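Side-chain contacts in cGAS/DncV-like nucleotidyltransferase in E. coli homolog (PDB 6E0O), which synthesises cyclic dinucleotide second messengers from ATP or GTP with magnesium, as the signal-making enzyme of a CBASS antiphage defence system: residues A[201-205]-A[206-210]; A[236-239]-A[240-243]; A[185-188]-A[189-193]; A[245-248]-A[249-253]; A[67-70]-A[71-75]. All coordinates share one frame; numbering follows the deposited sequence.

Contact 1: A[201-205]-A[206-210]; sequences YRLID and DGEIA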
# COMPACT_ATOMS: atom_id res chain seq x y z
N TYR A 201 4.54 -6.89 -11.62
CA TYR A 201 5.08 -8.18 -11.22
C TYR A 201 5.60 -8.96 -12.42
O TYR A 201 6.63 -9.64 -12.35
CB TYR A 201 4.02 -8.99 -10.48
CG TYR A 201 3.71 -8.47 -9.09
CD1 TYR A 201 4.72 -8.11 -8.20
CD2 TYR A 201 2.39 -8.33 -8.67
CE1 TYR A 201 4.43 -7.63 -6.94
CE2 TYR A 201 2.09 -7.85 -7.41
CZ TYR A 201 3.11 -7.50 -6.55
OH TYR A 201 2.80 -7.02 -5.30
N ARG A 202 4.88 -8.88 -13.55
CA ARG A 202 5.33 -9.58 -14.76
C ARG A 202 6.65 -9.01 -15.27
O ARG A 202 7.55 -9.77 -15.64
CB ARG A 202 4.26 -9.50 -15.84
CG ARG A 202 3.08 -10.40 -15.56
CD ARG A 202 1.89 -10.07 -16.45
NE ARG A 202 0.89 -11.14 -16.38
CZ ARG A 202 0.66 -12.02 -17.34
NH1 ARG A 202 1.31 -11.98 -18.49
NH2 ARG A 202 -0.27 -12.95 -17.15
N LEU A 203 6.78 -7.68 -15.28
CA LEU A 203 8.01 -7.06 -15.73
C LEU A 203 9.16 -7.40 -14.79
O LEU A 203 10.29 -7.61 -15.24
CB LEU A 203 7.82 -5.55 -15.83
CG LEU A 203 6.88 -5.07 -16.93
CD1 LEU A 203 6.58 -3.59 -16.73
CD2 LEU A 203 7.48 -5.31 -18.30
N ILE A 204 8.90 -7.45 -13.48
CA ILE A 204 9.93 -7.85 -12.53
C ILE A 204 10.34 -9.30 -12.78
O ILE A 204 11.53 -9.63 -12.85
CB ILE A 204 9.44 -7.65 -11.08
CG1 ILE A 204 9.23 -6.17 -10.79
CG2 ILE A 204 10.43 -8.26 -10.08
CD1 ILE A 204 8.46 -5.91 -9.51
N ASP A 205 9.36 -10.19 -12.93
CA ASP A 205 9.65 -11.61 -13.14
C ASP A 205 10.45 -11.82 -14.42
O ASP A 205 11.32 -12.70 -14.48
CB ASP A 205 8.36 -12.41 -13.19
CG ASP A 205 7.70 -12.55 -11.83
OD1 ASP A 205 8.33 -12.17 -10.83
OD2 ASP A 205 6.55 -13.04 -11.78
N ASP A 206 10.16 -11.03 -15.45
CA ASP A 206 10.87 -11.11 -16.72
C ASP A 206 12.24 -10.46 -16.69
O ASP A 206 12.98 -10.55 -17.68
CB ASP A 206 10.05 -10.42 -17.82
CG ASP A 206 8.81 -11.19 -18.21
OD1 ASP A 206 8.70 -12.39 -17.88
OD2 ASP A 206 7.93 -10.57 -18.86
N GLY A 207 12.59 -9.79 -15.59
CA GLY A 207 13.85 -9.07 -15.52
C GLY A 207 13.88 -7.78 -16.29
O GLY A 207 14.96 -7.25 -16.54
N GLU A 208 12.72 -7.25 -16.67
CA GLU A 208 12.68 -6.05 -17.49
C GLU A 208 12.82 -4.79 -16.66
O GLU A 208 13.30 -3.77 -17.17
CB GLU A 208 11.36 -6.02 -18.26
CG GLU A 208 11.27 -4.94 -19.30
CD GLU A 208 12.23 -5.16 -20.44
OE1 GLU A 208 12.62 -6.32 -20.69
OE2 GLU A 208 12.60 -4.17 -21.10
N ILE A 209 12.40 -4.82 -15.39
CA ILE A 209 12.58 -3.71 -14.47
C ILE A 209 13.04 -4.27 -13.13
O ILE A 209 12.82 -5.44 -12.82
CB ILE A 209 11.30 -2.86 -14.28
CG1 ILE A 209 10.20 -3.68 -13.62
CG2 ILE A 209 10.85 -2.28 -15.62
CD1 ILE A 209 8.90 -2.92 -13.42
N ALA A 210 13.68 -3.42 -12.34
CA ALA A 210 14.09 -3.80 -11.00
C ALA A 210 12.86 -3.93 -10.11
O ALA A 210 11.83 -3.29 -10.34
CB ALA A 210 15.02 -2.74 -10.41
O HOH W 1 13.69 -7.96 -12.18
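Ile209 folds back over the last helical turn and lays its ethyl branch between Leu203 and Ile204. Its CD1 meets Leu203 CB at 3.7 Å, while its CG1 lies 3.9 Å from Ile204 CG1. The chi1 of Ile209, 65°, sets CG1 between its own backbone N and carbonyl carbon, and from there the straight CG1-CD1 arm reaches the helix. The other methyl of Leu203, CD2, rests 3.9 Å from CG of Glu208, whose chain bends at chi2 and carries the carboxylate on to a salt bridge with Lys284. The backbone beneath is a Schellman motif closing helix 188-205. Gly207 takes a positive phi of 75°, Glu208 N bonds to Leu203 O at 2.8 Å, nearly in line with the carbonyl, and Gly207 N reaches Ile204 O at 2.9 Å from above the carbonyl plane. Just before it, Asp206 N still makes the i+4 to i helical bond to Arg202 O. Water 1 ties the outgoing chain to the same end, donating to Ile204 O at 2.8 Å and to Ile209 O at 2.7 Å, so Ile204 O takes both the glycine N-H and a water proton. Farther out, helix 275-289 backs the apolar cluster: Lys284 and Tyr288 touch Leu203, Lys284 also touches Ile209, and Tyr288 OH receives Arg202 NH1.

Contact 2: A[236-239]-A[240-243]; sequences YTQT and LRNV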
# COMPACT_ATOMS: atom_id res chain seq x y z
N TYR A 236 -12.21 -1.15 -20.53
CA TYR A 236 -10.97 -1.31 -19.79
C TYR A 236 -9.77 -0.99 -20.67
O TYR A 236 -8.80 -0.38 -20.20
CB TYR A 236 -10.86 -2.74 -19.26
CG TYR A 236 -11.77 -3.04 -18.09
CD1 TYR A 236 -13.14 -3.06 -18.25
CD2 TYR A 236 -11.25 -3.32 -16.84
CE1 TYR A 236 -13.98 -3.34 -17.19
CE2 TYR A 236 -12.07 -3.61 -15.77
CZ TYR A 236 -13.43 -3.61 -15.95
OH TYR A 236 -14.24 -3.90 -14.89
N THR A 237 -9.82 -1.40 -21.94
CA THR A 237 -8.69 -1.18 -22.83
C THR A 237 -8.45 0.32 -23.02
O THR A 237 -7.31 0.79 -22.94
CB THR A 237 -8.94 -1.86 -24.18
OG1 THR A 237 -9.05 -3.28 -24.00
CG2 THR A 237 -7.81 -1.58 -25.14
N GLN A 238 -9.52 1.08 -23.28
CA GLN A 238 -9.33 2.50 -23.52
C GLN A 238 -9.02 3.25 -22.22
O GLN A 238 -8.26 4.22 -22.22
CB GLN A 238 -10.53 3.11 -24.23
CG GLN A 238 -10.22 4.47 -24.83
CD GLN A 238 -9.24 4.39 -26.02
OE1 GLN A 238 -8.88 3.31 -26.50
NE2 GLN A 238 -8.81 5.55 -26.48
N THR A 239 -9.63 2.82 -21.10
CA THR A 239 -9.31 3.45 -19.83
C THR A 239 -7.84 3.27 -19.49
O THR A 239 -7.16 4.22 -19.08
CB THR A 239 -10.18 2.88 -18.71
OG1 THR A 239 -11.54 3.24 -18.92
CG2 THR A 239 -9.72 3.39 -17.34
N LEU A 240 -7.33 2.05 -19.66
CA LEU A 240 -5.93 1.78 -19.35
C LEU A 240 -5.02 2.58 -20.26
O LEU A 240 -4.00 3.12 -19.82
CB LEU A 240 -5.65 0.28 -19.46
CG LEU A 240 -4.24 -0.20 -19.13
CD1 LEU A 240 -3.83 0.15 -17.71
CD2 LEU A 240 -4.17 -1.71 -19.38
N ARG A 241 -5.38 2.69 -21.54
CA ARG A 241 -4.64 3.56 -22.45
C ARG A 241 -4.63 4.99 -21.93
O ARG A 241 -3.57 5.63 -21.85
CB ARG A 241 -5.26 3.52 -23.84
CG ARG A 241 -4.42 4.20 -24.89
CD ARG A 241 -5.17 4.30 -26.21
NE ARG A 241 -4.26 4.58 -27.31
CZ ARG A 241 -3.84 5.78 -27.66
NH1 ARG A 241 -4.26 6.85 -27.00
NH2 ARG A 241 -3.01 5.91 -28.68
N ASN A 242 -5.80 5.51 -21.55
CA ASN A 242 -5.88 6.87 -21.04
C ASN A 242 -5.00 7.06 -19.81
O ASN A 242 -4.32 8.08 -19.67
CB ASN A 242 -7.32 7.21 -20.64
CG ASN A 242 -8.24 7.41 -21.81
OD1 ASN A 242 -7.81 7.48 -22.96
ND2 ASN A 242 -9.52 7.52 -21.52
N VAL A 243 -5.03 6.09 -18.88
CA VAL A 243 -4.25 6.18 -17.65
C VAL A 243 -2.77 6.25 -17.95
O VAL A 243 -2.04 7.11 -17.43
CB VAL A 243 -4.59 4.99 -16.74
CG1 VAL A 243 -3.56 4.83 -15.63
CG2 VAL A 243 -5.97 5.16 -16.12
O HOH W 2 -9.37 8.06 -25.16
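Gln238 and Arg241 both start with CG anti to the backbone N, which sends the two chains out of the helix side by side. Gln238 then bends at chi2, 69°, and brings its amide alongside the extended arginine: OE1 and NE2 each lie 3.9 Å from Arg241 CD, and the amide and guanidinium planes are only 3° apart. The CD methylene of Arg241 makes the touch, while Arg241 NH2 goes on to Gln292 O. Asn242, one residue further, turns its amide 84° from that of Gln238. Water 2 bridges the two amides, accepting from Gln238 NE2 at 2.9 Å and donating to Asn242 OD1 at 2.8 Å; Asn242 ND2 is bound to Gln230 O, which helps fix the flip of the amide. On the inward side, Thr239 and Leu240 pack against Met192 of helix 188-205, and Thr239 OG1 turns back to Asn235 O and Ile232 N. Backbone bonds such as Asn242 N to Gln238 O, 2.9 Å, run from residue i+4 to residue i throughout. This is the first part of an amphipathic alpha-helix, 236-252, with polar i/i+3 and i/i+4 neighbours on one side and helix-packing residues on the other.

Contact 3: A[185-188]-A[189-193]; sequences TYRL and YKRMV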
# COMPACT_ATOMS: atom_id res chain seq x y z
N THR A 185 -15.39 6.51 -10.26
CA THR A 185 -14.84 6.19 -11.57
C THR A 185 -15.33 4.84 -12.08
O THR A 185 -14.60 4.13 -12.77
CB THR A 185 -13.31 6.20 -11.53
OG1 THR A 185 -12.84 5.34 -10.48
CG2 THR A 185 -12.78 7.61 -11.34
N TYR A 186 -16.57 4.48 -11.77
CA TYR A 186 -17.13 3.22 -12.23
C TYR A 186 -16.31 2.04 -11.72
O TYR A 186 -16.22 1.00 -12.38
CB TYR A 186 -17.25 3.19 -13.76
CG TYR A 186 -17.90 4.44 -14.32
CD1 TYR A 186 -19.26 4.64 -14.20
CD2 TYR A 186 -17.14 5.41 -14.96
CE1 TYR A 186 -19.86 5.78 -14.70
CE2 TYR A 186 -17.73 6.55 -15.46
CZ TYR A 186 -19.10 6.72 -15.33
OH TYR A 186 -19.71 7.85 -15.83
N ARG A 187 -15.69 2.20 -10.55
CA ARG A 187 -14.84 1.19 -9.91
C ARG A 187 -13.54 0.97 -10.68
O ARG A 187 -12.78 0.06 -10.36
CB ARG A 187 -15.61 -0.11 -9.65
CG ARG A 187 -17.00 0.16 -9.01
CD ARG A 187 -17.51 -1.01 -8.16
NE ARG A 187 -16.52 -1.29 -7.13
CZ ARG A 187 -16.29 -0.54 -6.06
NH1 ARG A 187 -17.02 0.54 -5.81
NH2 ARG A 187 -15.31 -0.87 -5.24
N LEU A 188 -13.23 1.84 -11.63
CA LEU A 188 -12.06 1.62 -12.48
C LEU A 188 -10.76 2.11 -11.85
O LEU A 188 -9.71 1.61 -12.23
CB LEU A 188 -12.29 2.22 -13.87
CG LEU A 188 -13.38 1.51 -14.67
CD1 LEU A 188 -13.74 2.35 -15.89
CD2 LEU A 188 -12.93 0.12 -15.09
N TYR A 189 -10.79 3.05 -10.90
CA TYR A 189 -9.54 3.49 -10.29
C TYR A 189 -8.75 2.30 -9.73
O TYR A 189 -7.60 2.05 -10.11
CB TYR A 189 -9.78 4.57 -9.21
CG TYR A 189 -8.58 4.74 -8.30
CD1 TYR A 189 -7.35 5.09 -8.82
CD2 TYR A 189 -8.67 4.51 -6.94
CE1 TYR A 189 -6.24 5.20 -8.02
CE2 TYR A 189 -7.56 4.62 -6.12
CZ TYR A 189 -6.35 4.97 -6.67
OH TYR A 189 -5.25 5.07 -5.84
N LYS A 190 -9.36 1.52 -8.83
CA LYS A 190 -8.62 0.42 -8.22
C LYS A 190 -8.39 -0.71 -9.22
O LYS A 190 -7.38 -1.42 -9.13
CB LYS A 190 -9.29 -0.09 -6.95
CG LYS A 190 -9.21 0.91 -5.81
CD LYS A 190 -9.73 0.36 -4.50
CE LYS A 190 -9.59 1.41 -3.41
NZ LYS A 190 -10.13 0.87 -2.12
N ARG A 191 -9.31 -0.90 -10.16
CA ARG A 191 -9.12 -1.92 -11.19
C ARG A 191 -7.90 -1.62 -12.05
O ARG A 191 -7.13 -2.53 -12.38
CB ARG A 191 -10.40 -2.07 -12.01
CG ARG A 191 -11.46 -2.76 -11.20
CD ARG A 191 -12.80 -2.82 -11.86
NE ARG A 191 -13.79 -3.28 -10.89
CZ ARG A 191 -15.07 -3.43 -11.15
NH1 ARG A 191 -15.52 -3.17 -12.37
NH2 ARG A 191 -15.89 -3.83 -10.20
N MET A 192 -7.68 -0.34 -12.37
CA MET A 192 -6.49 0.05 -13.12
C MET A 192 -5.23 -0.09 -12.27
O MET A 192 -4.19 -0.53 -12.78
CB MET A 192 -6.66 1.49 -13.62
CG MET A 192 -7.73 1.62 -14.69
SD MET A 192 -7.36 0.69 -16.20
CE MET A 192 -8.89 -0.20 -16.47
N VAL A 193 -5.30 0.25 -10.98
CA VAL A 193 -4.17 -0.00 -10.09
C VAL A 193 -3.81 -1.48 -10.12
O VAL A 193 -2.63 -1.85 -10.23
CB VAL A 193 -4.49 0.46 -8.66
CG1 VAL A 193 -3.45 -0.08 -7.66
CG2 VAL A 193 -4.56 1.97 -8.58
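A type I' turn from Thr185 to Leu188, with Tyr186 and Arg187 both at positive phi, swings the chain from helix 171-184 into helix 188-205 and leaves Arg187 at the N-cap. Across the turn Thr185 OG1 accepts the N-H of Tyr189 at 3.1 Å; its chi1 of 54° swings the hydroxyl toward the helix start, where it also lies 3.4 Å from Tyr189 CB. The same OG1 bonds to Lys181 O, so this buried hydroxyl links the end of one helix to the start of the next. Arg191 stretches back along the turn, fully extended from CG to NE, and its CG and CD pass close to Arg187 O. Over one face of its guanidinium, above the centre, sits Arg187 CB, 3.7 Å from Arg191 CZ. The Arg187 chain bends at chi3, and the two guanidinium planes stand 73° apart, with Arg191 NH2 at the edge of the Arg187 group, 4.0 Å from NE. Leu188 and Met192, a helical turn apart, meet at Leu188 CD2 and Met192 CE and face helix 236-252. The two like charges, whose closeness is probably somewhat unfavourable, turn to other partners: Arg187 NH1 bonds to Asn183 OD1, and Arg191 NH1 makes a weak bond to Tyr236 OH.

Contact 4: A[245-248]-A[249-253]; sequences VKIY and EDMKN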
# COMPACT_ATOMS: atom_id res chain seq x y z
N VAL A 245 -1.17 6.98 -20.81
CA VAL A 245 -0.80 8.18 -21.56
C VAL A 245 -0.80 9.40 -20.65
O VAL A 245 0.11 10.24 -20.70
CB VAL A 245 -1.74 8.38 -22.76
CG1 VAL A 245 -1.50 9.75 -23.41
CG2 VAL A 245 -1.55 7.27 -23.78
N LYS A 246 -1.81 9.52 -19.79
CA LYS A 246 -1.90 10.69 -18.92
C LYS A 246 -0.71 10.76 -17.96
O LYS A 246 -0.09 11.82 -17.80
CB LYS A 246 -3.22 10.69 -18.16
CG LYS A 246 -3.39 11.85 -17.19
CD LYS A 246 -3.25 13.21 -17.84
CE LYS A 246 -3.66 14.34 -16.90
NZ LYS A 246 -3.10 15.66 -17.33
N ILE A 247 -0.38 9.65 -17.30
CA ILE A 247 0.74 9.66 -16.37
C ILE A 247 2.04 9.96 -17.11
O ILE A 247 2.85 10.79 -16.69
CB ILE A 247 0.82 8.34 -15.59
CG1 ILE A 247 -0.41 8.16 -14.71
CG2 ILE A 247 2.08 8.29 -14.73
CD1 ILE A 247 -0.62 6.74 -14.21
N TYR A 248 2.25 9.28 -18.24
CA TYR A 248 3.45 9.47 -19.05
C TYR A 248 3.62 10.93 -19.42
O TYR A 248 4.68 11.52 -19.19
CB TYR A 248 3.32 8.57 -20.27
CG TYR A 248 4.41 8.54 -21.30
CD1 TYR A 248 4.46 9.46 -22.33
CD2 TYR A 248 5.33 7.50 -21.32
CE1 TYR A 248 5.42 9.38 -23.32
CE2 TYR A 248 6.28 7.41 -22.30
CZ TYR A 248 6.33 8.36 -23.30
OH TYR A 248 7.27 8.25 -24.29
N GLU A 249 2.57 11.54 -19.97
CA GLU A 249 2.66 12.94 -20.37
C GLU A 249 2.85 13.85 -19.16
O GLU A 249 3.65 14.79 -19.20
CB GLU A 249 1.42 13.33 -21.18
CG GLU A 249 1.36 12.65 -22.54
CD GLU A 249 0.19 13.11 -23.39
OE1 GLU A 249 -0.59 13.96 -22.92
OE2 GLU A 249 0.06 12.60 -24.52
N ASP A 250 2.13 13.57 -18.07
CA ASP A 250 2.29 14.37 -16.86
C ASP A 250 3.72 14.33 -16.34
O ASP A 250 4.23 15.34 -15.84
CB ASP A 250 1.33 13.89 -15.77
CG ASP A 250 -0.09 14.39 -15.96
OD1 ASP A 250 -0.33 15.30 -16.79
OD2 ASP A 250 -0.97 13.86 -15.27
N MET A 251 4.39 13.18 -16.44
CA MET A 251 5.76 13.08 -15.97
C MET A 251 6.69 13.90 -16.85
O MET A 251 7.56 14.62 -16.35
CB MET A 251 6.23 11.63 -15.90
CG MET A 251 5.43 10.78 -14.90
SD MET A 251 5.36 11.39 -13.20
CE MET A 251 3.82 12.30 -13.24
N LYS A 252 6.51 13.83 -18.18
CA LYS A 252 7.31 14.68 -19.06
C LYS A 252 7.05 16.15 -18.77
O LYS A 252 7.92 17.00 -18.98
CB LYS A 252 7.01 14.38 -20.53
CG LYS A 252 7.36 12.97 -21.01
CD LYS A 252 7.52 12.89 -22.54
CE LYS A 252 8.87 13.45 -22.97
NZ LYS A 252 9.10 13.42 -24.44
N ASN A 253 5.85 16.47 -18.26
CA ASN A 253 5.43 17.84 -18.01
C ASN A 253 5.56 18.26 -16.55
O ASN A 253 4.96 19.26 -16.15
CB ASN A 253 4.01 18.07 -18.52
CG ASN A 253 3.95 18.23 -20.02
OD1 ASN A 253 4.18 19.32 -20.54
ND2 ASN A 253 3.65 17.17 -20.72
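Lys246 and Asp250, one turn apart near the end of the alpha-helix 236-252, form an i/i+4 salt bridge. Lys246 leaves with CG anti to its backbone N, then bends at chi2, 56°, which folds the chain along the helix surface. NZ gives a hydrogen bond of 2.8 Å to Asp250 OD1 on its syn lone pair, the side facing the other oxygen, and the methylenes come along: Lys246 CE lies 3.2 Å from Asp250 OD2. That second oxygen is taken by Tyr257 OH, so both oxygens of the buried carboxylate are engaged and its rotation is probably fixed. Beside this polar grip the helix turns its apolar side inward. Ile247 and Met251 run side by side, CG2 of the isoleucine 4.2 Å from CG of the methionine; Ile247 touches Met282 and Met251 touches Arg275, both of helix 275-289.

The packing is looser toward solvent, where Glu249 and Lys252 lie. Glu249 extends alongside Val245 and brings OE2 to 3.4 Å from Val245 CG1, a carboxylate oxygen resting against a methyl. Tyr248 and Lys252 also run the same way, but their approach is slack: Lys252 CD comes no nearer than 4.2 Å to Tyr248 CE1, obliquely to the ring. At the helix end Asn253 leaves helical geometry and folds its amide back, so that Glu249 O accepts twice, from Asn253 N at 2.9 Å and from Asn253 ND2 at 2.8 Å, the amide nitrogen lying above the carbonyl plane.

Contact 5: A[67-70]-A[71-75]; sequences RYDD and AFYPD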
# COMPACT_ATOMS: atom_id res chain seq x y z
N ARG A 67 -0.59 0.33 16.63
CA ARG A 67 -0.33 1.71 17.02
C ARG A 67 -0.40 1.81 18.54
O ARG A 67 -1.47 1.70 19.14
CB ARG A 67 -1.36 2.63 16.38
CG ARG A 67 -1.11 4.11 16.61
CD ARG A 67 -2.24 4.96 16.03
NE ARG A 67 -3.50 4.73 16.72
CZ ARG A 67 -4.68 5.12 16.26
NH1 ARG A 67 -4.75 5.77 15.10
NH2 ARG A 67 -5.79 4.86 16.93
N TYR A 68 0.76 2.00 19.17
CA TYR A 68 0.82 2.19 20.61
C TYR A 68 0.40 3.63 20.87
O TYR A 68 1.08 4.56 20.45
CB TYR A 68 2.22 1.91 21.15
CG TYR A 68 2.22 1.88 22.65
CD1 TYR A 68 2.29 3.05 23.39
CD2 TYR A 68 2.09 0.68 23.34
CE1 TYR A 68 2.27 3.03 24.77
CE2 TYR A 68 2.05 0.64 24.71
CZ TYR A 68 2.14 1.82 25.42
OH TYR A 68 2.11 1.76 26.79
N ASP A 69 -0.73 3.81 21.54
CA ASP A 69 -1.36 5.12 21.53
C ASP A 69 -2.05 5.45 22.84
O ASP A 69 -2.93 6.31 22.86
CB ASP A 69 -2.33 5.22 20.36
CG ASP A 69 -3.37 4.13 20.38
OD1 ASP A 69 -3.55 3.49 21.44
OD2 ASP A 69 -4.02 3.91 19.35
N ASP A 70 -1.64 4.81 23.93
CA ASP A 70 -2.25 5.03 25.23
C ASP A 70 -2.29 6.50 25.61
O ASP A 70 -3.25 6.94 26.23
CB ASP A 70 -1.46 4.22 26.27
CG ASP A 70 -2.08 4.24 27.64
OD1 ASP A 70 -3.28 3.93 27.76
OD2 ASP A 70 -1.35 4.56 28.60
N ALA A 71 -1.28 7.28 25.21
CA ALA A 71 -1.24 8.69 25.58
C ALA A 71 -2.31 9.50 24.86
O ALA A 71 -2.76 10.53 25.38
CB ALA A 71 0.14 9.27 25.27
N PHE A 72 -2.70 9.08 23.66
CA PHE A 72 -3.67 9.80 22.84
C PHE A 72 -5.07 9.22 22.93
O PHE A 72 -6.04 9.97 22.81
CB PHE A 72 -3.23 9.78 21.38
CG PHE A 72 -2.00 10.58 21.11
CD1 PHE A 72 -0.75 9.99 21.21
CD2 PHE A 72 -2.08 11.92 20.76
CE1 PHE A 72 0.40 10.73 20.98
CE2 PHE A 72 -0.94 12.66 20.53
CZ PHE A 72 0.30 12.06 20.64
N TYR A 73 -5.18 7.90 23.10
CA TYR A 73 -6.46 7.19 23.21
C TYR A 73 -6.38 6.36 24.49
O TYR A 73 -6.26 5.13 24.44
CB TYR A 73 -6.72 6.34 21.97
CG TYR A 73 -6.73 7.19 20.71
CD1 TYR A 73 -7.82 7.99 20.41
CD2 TYR A 73 -5.65 7.20 19.84
CE1 TYR A 73 -7.83 8.79 19.29
CE2 TYR A 73 -5.65 8.00 18.72
CZ TYR A 73 -6.74 8.79 18.45
OH TYR A 73 -6.77 9.58 17.32
N PRO A 74 -6.44 7.01 25.64
CA PRO A 74 -6.28 6.29 26.91
C PRO A 74 -7.48 5.41 27.22
O PRO A 74 -8.53 5.45 26.57
CB PRO A 74 -6.14 7.42 27.95
CG PRO A 74 -6.88 8.57 27.33
CD PRO A 74 -6.60 8.47 25.84
N ASP A 75 -7.31 4.60 28.26
CA ASP A 75 -8.35 3.69 28.72
C ASP A 75 -9.41 4.49 29.46
O ASP A 75 -9.14 5.06 30.52
CB ASP A 75 -7.72 2.64 29.63
CG ASP A 75 -8.60 1.42 29.81
OD1 ASP A 75 -9.82 1.59 30.01
OD2 ASP A 75 -8.07 0.29 29.74
O HOH W 3 -4.79 4.79 29.77
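Arg67 and Tyr73 meet where strand 62-68, an inner strand of the nucleotidyltransferase sheet between 42-47 and 135-147, runs out into a tight surface turn. Asp69 O holds the turn by accepting two backbone N-H groups, Tyr73 N at 2.8 Å and Phe72 N at 2.9 Å; the first approaches almost end-on to the carbonyl, the second from above its plane. From CB the arginine runs straight out, with CG anti to the backbone N (chi1 -175°), and the chain flank touches Cys140 and Val142 of strand 135-147. About the CG-CD bond it turns, chi3 66°, bringing the guanidinium back toward Asp69. NE then gives a 2.8 Å bond in its own plane to Asp69 OD2, on the anti lone pair, and NH2 adds a weak one to the same oxygen; together they form a salt bridge. NH1 faces Glu155 OE2 in a long, weak ion pair. CZ and NH2 reach the tyrosine: CE2 of Tyr73 lies over one guanidinium face toward its rim, 3.6 Å from Arg67 NH2, with the planes 20° apart. Asp69 meets the same CD2-CE2 part of the ring, its CB in plane at the edge and its carboxylate steeply inclined. Thr43 OG1 also bonds to Asp69 OD2, and Tyr73 OH to Glu155 OE2. Water 3 links the turn to the chain beyond it, donating to Asp70 OD1 at 2.7 Å and accepting from Asp75 N at 2.9 Å.

How the contacts relate
Contacts 2 and 3 are the pair that touch: their centres lie 10 Å apart, Leu240 CA meets Met192 SD at 3.6 Å, and helix 188-205 thus packs on helix 236-252. Contact 4 continues that second helix, 14 Å from contact 2 between centres. Contact 1 closes the helix that contact 3 opens, about 23 Å away between centres; its nearest atom is about 11 Å from the bound nucleic acid, and the side chain of Ile204 about 13 Å from a magnesium ion. In contact 3 the Lys190 side chain is about 5 Å from that of Asn52, a probable GTP-site residue. Contact 5 stands apart, 36 Å or more between centres from every other contact, yet its nearest atom is also about 11 Å from the nucleic acid.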